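Local atomic coordinates of probable transcriptional regulator (Rhodococcus jostii, PDB entry 3HIM), a protein that probably acts as a DNA-binding transcription factor of the TetR family, recognising regulatory DNA through a predicted helix-turn-helix motif. Residues B[77-82]-B[138-143]; B[142-147]-B[153-158]; B[159-164]-B[197-202]. All coordinates share one frame; numbering follows the deposited sequence.

Contact 1: residues B[77-82]-B[138-143]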
ATOM      1  N   ALA B  77       0.576  -5.737  18.577  1.00 15.55           N
ATOM      2  CA  ALA B  77       1.312  -6.472  19.601  1.00 16.41           C
ATOM      3  C   ALA B  77       2.795  -6.494  19.268  1.00 16.57           C
ATOM      4  O   ALA B  77       3.624  -6.326  20.154  1.00 16.32           O
ATOM      5  CB  ALA B  77       0.770  -7.924  19.757  1.00 16.59           C
ATOM      6  N   ALA B  78       3.114  -6.674  17.982  1.00 16.83           N
ATOM      7  CA  ALA B  78       4.511  -6.738  17.514  1.00 17.06           C
ATOM      8  C   ALA B  78       5.316  -5.476  17.799  1.00 16.84           C
ATOM      9  O   ALA B  78       6.392  -5.531  18.389  1.00 16.90           O
ATOM     10  CB  ALA B  78       4.573  -7.072  16.017  1.00 16.81           C
ATOM     11  N   ILE B  79       4.804  -4.334  17.364  1.00 17.23           N
ATOM     12  CA  ILE B  79       5.530  -3.077  17.558  1.00 16.54           C
ATOM     13  C   ILE B  79       5.493  -2.602  19.010  1.00 16.92           C
ATOM     14  O   ILE B  79       6.424  -1.935  19.486  1.00 17.22           O
ATOM     15  CB  ILE B  79       5.048  -1.996  16.590  1.00 16.20           C
ATOM     16  CG1 ILE B  79       3.566  -1.646  16.808  1.00 14.90           C
ATOM     17  CG2 ILE B  79       5.284  -2.466  15.191  1.00 15.23           C
ATOM     18  CD1 ILE B  79       3.123  -0.360  16.006  1.00 14.24           C
ATOM     19  N   THR B  80       4.425  -2.956  19.719  1.00 16.68           N
ATOM     20  CA  THR B  80       4.314  -2.602  21.130  1.00 17.43           C
ATOM     21  C   THR B  80       5.390  -3.350  21.931  1.00 17.36           C
ATOM     22  O   THR B  80       6.182  -2.738  22.634  1.00 17.59           O
ATOM     23  CB  THR B  80       2.886  -2.853  21.655  1.00 17.08           C
ATOM     24  OG1 THR B  80       1.996  -2.023  20.914  1.00 17.25           O
ATOM     25  CG2 THR B  80       2.772  -2.508  23.144  1.00 18.06           C
ATOM     26  N   ALA B  81       5.464  -4.663  21.751  1.00 17.52           N
ATOM     27  CA  ALA B  81       6.587  -5.451  22.290  1.00 17.82           C
ATOM     28  C   ALA B  81       7.957  -4.943  21.807  1.00 18.17           C
ATOM     29  O   ALA B  81       8.960  -5.130  22.486  1.00 17.91           O
ATOM     30  CB  ALA B  81       6.422  -6.920  21.926  1.00 17.92           C
ATOM     31  N   ALA B  82       8.010  -4.314  20.635  1.00 18.39           N
ATOM     32  CA  ALA B  82       9.286  -3.785  20.149  1.00 18.19           C
ATOM     33  C   ALA B  82       9.645  -2.408  20.751  1.00 18.32           C
ATOM     34  O   ALA B  82      10.786  -1.947  20.622  1.00 18.28           O
ATOM     35  CB  ALA B  82       9.315  -3.751  18.614  1.00 17.95           C
ATOM     36  N   LYS B 138      -0.371   5.506  16.806  1.00 15.41           N
ATOM     37  CA  LYS B 138      -0.010   6.218  18.031  1.00 15.55           C
ATOM     38  C   LYS B 138       1.313   5.714  18.669  1.00 15.66           C
ATOM     39  O   LYS B 138       2.005   6.478  19.364  1.00 14.56           O
ATOM     40  CB  LYS B 138      -1.167   6.205  19.052  1.00 15.48           C
ATOM     41  N   VAL B 139       1.660   4.444  18.412  1.00 16.13           N
ATOM     42  CA  VAL B 139       2.937   3.883  18.888  1.00 16.41           C
ATOM     43  C   VAL B 139       4.080   4.678  18.292  1.00 16.77           C
ATOM     44  O   VAL B 139       5.066   4.994  18.973  1.00 17.04           O
ATOM     45  CB  VAL B 139       3.117   2.379  18.543  1.00 16.48           C
ATOM     46  CG1 VAL B 139       4.542   1.894  18.922  1.00 15.82           C
ATOM     47  CG2 VAL B 139       2.052   1.532  19.244  1.00 16.29           C
ATOM     48  N   PHE B 140       3.935   5.023  17.021  1.00 16.82           N
ATOM     49  CA  PHE B 140       4.976   5.782  16.357  1.00 17.02           C
ATOM     50  C   PHE B 140       4.934   7.245  16.787  1.00 16.77           C
ATOM     51  O   PHE B 140       5.975   7.828  17.060  1.00 16.39           O
ATOM     52  CB  PHE B 140       4.927   5.617  14.827  1.00 16.92           C
ATOM     53  CG  PHE B 140       5.332   4.231  14.349  1.00 17.56           C
ATOM     54  CD1 PHE B 140       6.646   3.782  14.491  1.00 18.31           C
ATOM     55  CD2 PHE B 140       4.402   3.383  13.745  1.00 17.04           C
ATOM     56  CE1 PHE B 140       7.031   2.499  14.048  1.00 18.94           C
ATOM     57  CE2 PHE B 140       4.770   2.112  13.307  1.00 18.53           C
ATOM     58  CZ  PHE B 140       6.089   1.663  13.456  1.00 17.41           C
ATOM     59  N   THR B 141       3.742   7.833  16.885  1.00 16.81           N
ATOM     60  CA  THR B 141       3.665   9.243  17.277  1.00 17.68           C
ATOM     61  C   THR B 141       4.246   9.478  18.681  1.00 17.32           C
ATOM     62  O   THR B 141       4.949  10.473  18.893  1.00 17.61           O
ATOM     63  CB  THR B 141       2.226   9.863  17.120  1.00 18.03           C
ATOM     64  OG1 THR B 141       1.307   9.142  17.929  1.00 21.71           O
ATOM     65  CG2 THR B 141       1.740   9.760  15.708  1.00 17.57           C
ATOM     66  N   ARG B 142       3.987   8.558  19.617  1.00 16.95           N
ATOM     67  CA  ARG B 142       4.572   8.634  20.954  1.00 17.32           C
ATOM     68  C   ARG B 142       6.110   8.662  20.885  1.00 17.37           C
ATOM     69  O   ARG B 142       6.745   9.520  21.499  1.00 17.92           O
ATOM     70  CB  ARG B 142       4.079   7.484  21.845  1.00 17.55           C
ATOM     71  N   ILE B 143       6.695   7.755  20.103  1.00 17.11           N
ATOM     72  CA  ILE B 143       8.151   7.670  19.981  1.00 16.29           C
ATOM     73  C   ILE B 143       8.684   8.966  19.381  1.00 16.11           C
ATOM     74  O   ILE B 143       9.642   9.533  19.901  1.00 16.73           O
ATOM     75  CB  ILE B 143       8.606   6.433  19.157  1.00 16.13           C
ATOM     76  CG1 ILE B 143       8.412   5.162  19.990  1.00 16.49           C
ATOM     77  CG2 ILE B 143      10.090   6.553  18.697  1.00 12.90           C
ATOM     78  CD1 ILE B 143       8.163   3.921  19.157  1.00 16.00           C
TER
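I79 supplies most of the apolar contact through one methyl group, CD1, which sits at the fork of V139. CD1 lies 3.7 Å from V139 CB and is equally far, at 3.9 Å, from V139 CG1 and V139 CG2. I79 CG1 is held between the backbone N and the carbonyl carbon (chi1 62°), and the extended second torsion then carries CD1 outward across the gap. The same methyl comes obliquely to the F140 ring, 4.0 Å from F140 CE2, so one carbon meets two consecutive residues of the facing helix.

The polar atom at the margin is T80 OG1. It lies 3.9 Å from V139 CG2, and the two side chains cross at about a right angle; the hydroxyl finds its hydrogen-bond partner within its own helix, at L76 O. No hydrogen bond joins the two segments.

The helix segments run nearly parallel, at 22°, with their axes 10.7 Å apart at closest approach. Helix 89-106 covers a further side of the contact: its Y100 touches I79 and packs edge-to-face with F140. The phenylalanine also touches I165 and T166, linking helix 60-82 to helix 158-175 through helix 123-149.

Contact 2: residues B[142-147]-B[153-158]; sequences RIIEAG and FHPFDI
F153 N donates to G147 O (3.0 Å, N-H...O angle 154°), approaching from above the carbonyl plane and bringing the loop back onto the helix it has just left; the CA atoms of this pair are 4.9 Å apart.

The F153 ring lies against helical backbone more than against side chains. Its CD2 atom is 3.6 Å from I144 O, which stands at the ring edge near its plane, and 3.7 Å from G147 CA. A beta carbon on G147 would collide with this ring, so the glycine makes the close approach possible. With F153 cut back to alanine, the backbone at I144 and G147 would probably lose its aromatic cover, and V199 and C201, which touch the ring from the C-terminal segment, would face a gap. Further along, I144 CG2, set anti to the backbone N (chi1 of the CG1 branch -61°), meets I158 CG2 at 4.0 Å and P155 CG at 4.1 Å, the side chains lying alongside one another and pointing opposite ways. The aliphatic part of E145 extends this patch, its CG 3.8 Å from I158 CD1.

D157 OD1 caps A160 N, and H154 O accepts a hydrogen bond from R197 of the second subunit. The arrangement is a compact interhelical connection in the all-helical TetR C-terminal domain, with an aspartate N-cap opening helix 158-175.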
ATOM      1  N   ARG B 142       3.987   8.558  19.617  1.00 16.95           N
ATOM      2  CA  ARG B 142       4.572   8.634  20.954  1.00 17.32           C
ATOM      3  C   ARG B 142       6.110   8.662  20.885  1.00 17.37           C
ATOM      4  O   ARG B 142       6.745   9.520  21.499  1.00 17.92           O
ATOM      5  CB  ARG B 142       4.079   7.484  21.845  1.00 17.55           C
ATOM      6  N   ILE B 143       6.695   7.755  20.103  1.00 17.11           N
ATOM      7  CA  ILE B 143       8.151   7.670  19.981  1.00 16.29           C
ATOM      8  C   ILE B 143       8.684   8.966  19.381  1.00 16.11           C
ATOM      9  O   ILE B 143       9.642   9.533  19.901  1.00 16.73           O
ATOM     10  CB  ILE B 143       8.606   6.433  19.157  1.00 16.13           C
ATOM     11  CG1 ILE B 143       8.412   5.162  19.990  1.00 16.49           C
ATOM     12  CG2 ILE B 143      10.090   6.553  18.697  1.00 12.90           C
ATOM     13  CD1 ILE B 143       8.163   3.921  19.157  1.00 16.00           C
ATOM     14  N   ILE B 144       8.027   9.456  18.331  1.00 15.81           N
ATOM     15  CA  ILE B 144       8.464  10.666  17.657  1.00 15.35           C
ATOM     16  C   ILE B 144       8.375  11.871  18.604  1.00 16.13           C
ATOM     17  O   ILE B 144       9.305  12.698  18.666  1.00 15.47           O
ATOM     18  CB  ILE B 144       7.733  10.882  16.331  1.00 15.28           C
ATOM     19  CG1 ILE B 144       8.019   9.713  15.378  1.00 15.44           C
ATOM     20  CG2 ILE B 144       8.188  12.193  15.687  1.00 12.97           C
ATOM     21  CD1 ILE B 144       7.147   9.714  14.104  1.00 16.96           C
ATOM     22  N   GLU B 145       7.282  11.930  19.363  1.00 16.34           N
ATOM     23  CA  GLU B 145       7.112  12.930  20.409  1.00 17.61           C
ATOM     24  C   GLU B 145       8.214  12.823  21.456  1.00 18.52           C
ATOM     25  O   GLU B 145       8.828  13.823  21.827  1.00 19.07           O
ATOM     26  CB  GLU B 145       5.756  12.747  21.088  1.00 17.79           C
ATOM     27  CG  GLU B 145       4.594  13.244  20.241  1.00 19.57           C
ATOM     28  CD  GLU B 145       3.237  12.899  20.815  1.00 21.21           C
ATOM     29  OE1 GLU B 145       3.147  12.350  21.937  1.00 21.06           O
ATOM     30  OE2 GLU B 145       2.240  13.201  20.137  1.00 23.16           O
ATOM     31  N   ALA B 146       8.472  11.604  21.929  1.00 18.61           N
ATOM     32  CA  ALA B 146       9.507  11.404  22.933  1.00 18.79           C
ATOM     33  C   ALA B 146      10.828  12.013  22.480  1.00 18.98           C
ATOM     34  O   ALA B 146      11.476  12.706  23.243  1.00 19.88           O
ATOM     35  CB  ALA B 146       9.672   9.934  23.232  1.00 18.17           C
ATOM     36  N   GLY B 147      11.217  11.750  21.232  1.00 19.15           N
ATOM     37  CA  GLY B 147      12.484  12.242  20.668  1.00 18.58           C
ATOM     38  C   GLY B 147      12.538  13.748  20.488  1.00 18.46           C
ATOM     39  O   GLY B 147      13.608  14.372  20.625  1.00 17.75           O
ATOM     40  N   PHE B 153      14.973  14.471  17.978  1.00 18.29           N
ATOM     41  CA  PHE B 153      14.257  14.543  16.705  1.00 18.20           C
ATOM     42  C   PHE B 153      13.881  15.985  16.439  1.00 18.22           C
ATOM     43  O   PHE B 153      13.706  16.765  17.376  1.00 19.47           O
ATOM     44  CB  PHE B 153      12.973  13.669  16.721  1.00 18.33           C
ATOM     45  CG  PHE B 153      13.228  12.161  16.788  1.00 17.48           C
ATOM     46  CD1 PHE B 153      14.470  11.615  16.466  1.00 17.18           C
ATOM     47  CD2 PHE B 153      12.199  11.292  17.152  1.00 17.19           C
ATOM     48  CE1 PHE B 153      14.703  10.229  16.525  1.00 15.58           C
ATOM     49  CE2 PHE B 153      12.415   9.891  17.218  1.00 17.72           C
ATOM     50  CZ  PHE B 153      13.676   9.366  16.898  1.00 15.15           C
ATOM     51  N   HIS B 154      13.736  16.334  15.165  1.00 17.79           N
ATOM     52  CA  HIS B 154      13.278  17.668  14.756  1.00 17.38           C
ATOM     53  C   HIS B 154      12.293  17.532  13.602  1.00 17.12           C
ATOM     54  O   HIS B 154      12.563  18.000  12.495  1.00 17.03           O
ATOM     55  CB  HIS B 154      14.464  18.535  14.347  1.00 16.85           C
ATOM     56  CG  HIS B 154      15.591  18.479  15.323  1.00 18.89           C
ATOM     57  ND1 HIS B 154      15.547  19.122  16.544  1.00 20.04           N
ATOM     58  CD2 HIS B 154      16.768  17.810  15.291  1.00 19.54           C
ATOM     59  CE1 HIS B 154      16.666  18.879  17.206  1.00 19.40           C
ATOM     60  NE2 HIS B 154      17.424  18.087  16.468  1.00 19.11           N
ATOM     61  N   PRO B 155      11.143  16.898  13.867  1.00 17.16           N
ATOM     62  CA  PRO B 155      10.162  16.599  12.822  1.00 17.58           C
ATOM     63  C   PRO B 155       9.558  17.874  12.290  1.00 17.40           C
ATOM     64  O   PRO B 155       9.381  18.830  13.048  1.00 17.38           O
ATOM     65  CB  PRO B 155       9.078  15.775  13.555  1.00 17.35           C
ATOM     66  CG  PRO B 155       9.266  16.044  14.984  1.00 17.07           C
ATOM     67  CD  PRO B 155      10.637  16.586  15.221  1.00 17.08           C
ATOM     68  N   PHE B 156       9.277  17.903  10.993  1.00 17.61           N
ATOM     69  CA  PHE B 156       8.461  18.968  10.438  1.00 17.65           C
ATOM     70  C   PHE B 156       7.076  18.860  11.067  1.00 17.25           C
ATOM     71  O   PHE B 156       6.523  19.822  11.595  1.00 16.21           O
ATOM     72  CB  PHE B 156       8.355  18.840   8.917  1.00 18.57           C
ATOM     73  CG  PHE B 156       9.529  19.408   8.176  1.00 20.35           C
ATOM     74  CD1 PHE B 156       9.690  20.781   8.063  1.00 21.11           C
ATOM     75  CD2 PHE B 156      10.468  18.563   7.578  1.00 21.47           C
ATOM     76  CE1 PHE B 156      10.781  21.311   7.368  1.00 24.50           C
ATOM     77  CE2 PHE B 156      11.552  19.074   6.894  1.00 22.88           C
ATOM     78  CZ  PHE B 156      11.719  20.459   6.792  1.00 23.85           C
ATOM     79  N   ASP B 157       6.539  17.657  11.037  1.00 16.83           N
ATOM     80  CA  ASP B 157       5.158  17.446  11.385  1.00 17.58           C
ATOM     81  C   ASP B 157       5.049  16.031  11.941  1.00 17.37           C
ATOM     82  O   ASP B 157       5.270  15.056  11.226  1.00 18.22           O
ATOM     83  CB  ASP B 157       4.320  17.657  10.115  1.00 17.93           C
ATOM     84  CG  ASP B 157       2.829  17.524  10.354  1.00 19.74           C
ATOM     85  OD1 ASP B 157       2.388  16.512  10.958  1.00 18.43           O
ATOM     86  OD2 ASP B 157       2.095  18.428   9.877  1.00 22.55           O
ATOM     87  N   ILE B 158       4.738  15.915  13.221  1.00 16.85           N
ATOM     88  CA  ILE B 158       4.743  14.614  13.864  1.00 16.52           C
ATOM     89  C   ILE B 158       3.724  13.658  13.244  1.00 16.67           C
ATOM     90  O   ILE B 158       4.063  12.517  12.933  1.00 16.60           O
ATOM     91  CB  ILE B 158       4.524  14.721  15.369  1.00 16.18           C
ATOM     92  CG1 ILE B 158       5.688  15.467  16.017  1.00 16.78           C
ATOM     93  CG2 ILE B 158       4.384  13.325  15.993  1.00 16.70           C
ATOM     94  CD1 ILE B 158       5.459  15.760  17.491  1.00 17.94           C
TER

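Contact 3: residues B[159-164]-B[197-202]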
ATOM      1  N   GLU B 159       2.488  14.124  13.055  1.00 16.48           N
ATOM      2  CA  GLU B 159       1.443  13.280  12.466  1.00 16.26           C
ATOM      3  C   GLU B 159       1.796  12.857  11.035  1.00 16.25           C
ATOM      4  O   GLU B 159       1.575  11.706  10.677  1.00 16.38           O
ATOM      5  CB  GLU B 159       0.076  13.976  12.503  1.00 16.20           C
ATOM      6  N   ALA B 160       2.343  13.772  10.225  1.00 15.67           N
ATOM      7  CA  ALA B 160       2.816  13.418   8.868  1.00 15.68           C
ATOM      8  C   ALA B 160       3.898  12.331   8.899  1.00 15.35           C
ATOM      9  O   ALA B 160       3.887  11.405   8.084  1.00 15.12           O
ATOM     10  CB  ALA B 160       3.331  14.644   8.144  1.00 15.86           C
ATOM     11  N   ALA B 161       4.823  12.444   9.852  1.00 15.51           N
ATOM     12  CA  ALA B 161       5.901  11.459   9.999  1.00 16.41           C
ATOM     13  C   ALA B 161       5.375  10.068  10.402  1.00 16.37           C
ATOM     14  O   ALA B 161       5.779   9.055   9.818  1.00 16.45           O
ATOM     15  CB  ALA B 161       6.959  11.949  10.973  1.00 16.06           C
ATOM     16  N   ALA B 162       4.472  10.032  11.381  1.00 16.29           N
ATOM     17  CA  ALA B 162       3.841   8.779  11.790  1.00 16.43           C
ATOM     18  C   ALA B 162       3.021   8.161  10.652  1.00 16.64           C
ATOM     19  O   ALA B 162       3.164   6.968  10.387  1.00 16.79           O
ATOM     20  CB  ALA B 162       2.992   8.984  13.038  1.00 15.96           C
ATOM     21  N   LEU B 163       2.205   8.970   9.959  1.00 16.88           N
ATOM     22  CA  LEU B 163       1.502   8.501   8.741  1.00 17.50           C
ATOM     23  C   LEU B 163       2.479   7.899   7.735  1.00 17.51           C
ATOM     24  O   LEU B 163       2.290   6.758   7.300  1.00 18.05           O
ATOM     25  CB  LEU B 163       0.679   9.590   8.041  1.00 17.33           C
ATOM     26  CG  LEU B 163       0.289   9.285   6.559  1.00 19.70           C
ATOM     27  CD1 LEU B 163      -0.763   8.127   6.425  1.00 19.19           C
ATOM     28  CD2 LEU B 163      -0.229  10.512   5.826  1.00 20.59           C
ATOM     29  N   ALA B 164       3.531   8.638   7.386  1.00 16.97           N
ATOM     30  CA  ALA B 164       4.428   8.138   6.356  1.00 16.92           C
ATOM     31  C   ALA B 164       5.034   6.788   6.741  1.00 17.05           C
ATOM     32  O   ALA B 164       5.155   5.894   5.901  1.00 17.48           O
ATOM     33  CB  ALA B 164       5.502   9.148   6.013  1.00 16.11           C
ATOM     34  N   ARG B 197      15.873   9.677   9.230  1.00 12.88           N
ATOM     35  CA  ARG B 197      16.085  10.877   8.429  1.00 13.54           C
ATOM     36  C   ARG B 197      14.837  11.759   8.355  1.00 13.97           C
ATOM     37  O   ARG B 197      14.928  12.991   8.437  1.00 13.58           O
ATOM     38  CB  ARG B 197      16.564  10.521   7.017  1.00 13.43           C
ATOM     39  CG  ARG B 197      18.034  10.178   6.933  1.00 13.59           C
ATOM     40  CD  ARG B 197      18.843  11.434   6.699  1.00 15.96           C
ATOM     41  NE  ARG B 197      20.276  11.198   6.478  1.00 16.68           N
ATOM     42  CZ  ARG B 197      20.873  11.168   5.286  1.00 16.45           C
ATOM     43  NH1 ARG B 197      20.181  11.315   4.168  1.00 15.50           N
ATOM     44  NH2 ARG B 197      22.183  10.980   5.211  1.00 15.63           N
ATOM     45  N   MET B 198      13.688  11.109   8.197  1.00 14.46           N
ATOM     46  CA  MET B 198      12.399  11.767   8.147  1.00 15.84           C
ATOM     47  C   MET B 198      12.141  12.589   9.412  1.00 16.67           C
ATOM     48  O   MET B 198      11.646  13.717   9.325  1.00 16.55           O
ATOM     49  CB  MET B 198      11.278  10.733   7.970  1.00 14.94           C
ATOM     50  CG  MET B 198      10.996  10.377   6.510  1.00 16.92           C
ATOM     51  SD  MET B 198       9.587   9.244   6.382  1.00 14.77           S
ATOM     52  CE  MET B 198      10.497   7.698   6.380  1.00 11.57           C
ATOM     53  N   VAL B 199      12.456  12.032  10.580  1.00 17.16           N
ATOM     54  CA  VAL B 199      12.159  12.760  11.817  1.00 18.39           C
ATOM     55  C   VAL B 199      13.316  13.673  12.218  1.00 19.77           C
ATOM     56  O   VAL B 199      13.314  14.249  13.310  1.00 19.67           O
ATOM     57  CB  VAL B 199      11.722  11.842  12.977  1.00 18.16           C
ATOM     58  CG1 VAL B 199      10.468  11.106  12.594  1.00 18.03           C
ATOM     59  CG2 VAL B 199      12.837  10.875  13.366  1.00 16.65           C
ATOM     60  N   GLY B 200      14.291  13.792  11.315  1.00 21.46           N
ATOM     61  CA  GLY B 200      15.412  14.721  11.456  1.00 23.20           C
ATOM     62  C   GLY B 200      16.370  14.349  12.559  1.00 24.84           C
ATOM     63  O   GLY B 200      16.968  15.224  13.182  1.00 25.39           O
ATOM     64  N   CYS B 201      16.497  13.048  12.825  1.00 26.40           N
ATOM     65  CA  CYS B 201      17.541  12.517  13.723  1.00 27.39           C
ATOM     66  C   CYS B 201      18.919  12.539  13.037  1.00 28.48           C
ATOM     67  O   CYS B 201      19.008  12.361  11.811  1.00 28.63           O
ATOM     68  CB  CYS B 201      17.203  11.079  14.133  1.00 27.20           C
ATOM     69  SG  CYS B 201      18.286  10.370  15.432  1.00 27.07           S
ATOM     70  N   ALA B 202      19.983  12.746  13.824  1.00 29.56           N
ATOM     71  CA  ALA B 202      21.362  12.621  13.319  1.00 30.74           C
ATOM     72  C   ALA B 202      21.652  11.190  12.822  1.00 31.47           C
ATOM     73  O   ALA B 202      21.021  10.227  13.276  1.00 31.86           O
ATOM     74  CB  ALA B 202      22.386  13.061  14.388  1.00 30.30           C
TER
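A161 and A164 meet V199 and M198 through methyl groups and a sulfur, with no flat group between the segments. The two alanines are three residues apart, both with their methyls directed at the other segment. A161 CB touches V199 CG1 at 4.0 Å, and A164 CB touches M198 SD at 4.1 Å.

M198 CG, anti to the carbonyl carbon (chi1 -87°), and an extended second torsion carry the sulfur to A164 CB; the bend at the third torsion (-94°) then turns CE so that SD, not CE, is the atom nearest the alanine methyl. V199 presents a single branch: CG1, likewise anti to its carbonyl carbon, reaches A161, while CG2 turns elsewhere. I144 of helix 123-149 touches both A161 and V199 and closes this apolar cluster, and no hydrogen bond crosses between the segments.

Just past M198 the helix ends in a Schellman motif. G200, with its positive phi (69°), is the C-prime residue; G200 N bonds to R197 O at 3.1 Å, and C201 N reaches the carbonyl one residue earlier. R197 pairs with D203 and also binds H154 O and M198 O of the second subunit, whose L194 packs on A164. Helices 158-175 and 184-198 thus meet at the dimer interface, consistent with the four-helix bundle through which TetR-family regulators pair.

All three contacts lie on the same side of the chain's centre. Contacts 1 and 2 share R142 and I143 on helix 123-149, their centres about 13 Å apart. Contact 2 starts on the segment where contact 1 ends, and contact 3, on helices 158-175 and 184-198, opens after both have closed. Contacts 2 and 3 are the closest pair, with centres about 7 Å apart, joined by a probable hydrogen bond from H154 N to V199 O (2.8 Å). Together the contacts lead from helix 60-82, which follows the predicted DNA-binding motif, to the parts of the chain that touch the second subunit. Helix 123-149 thus packs on helix 60-82 at contact 1 and on the loop that reaches the second subunit at contact 2.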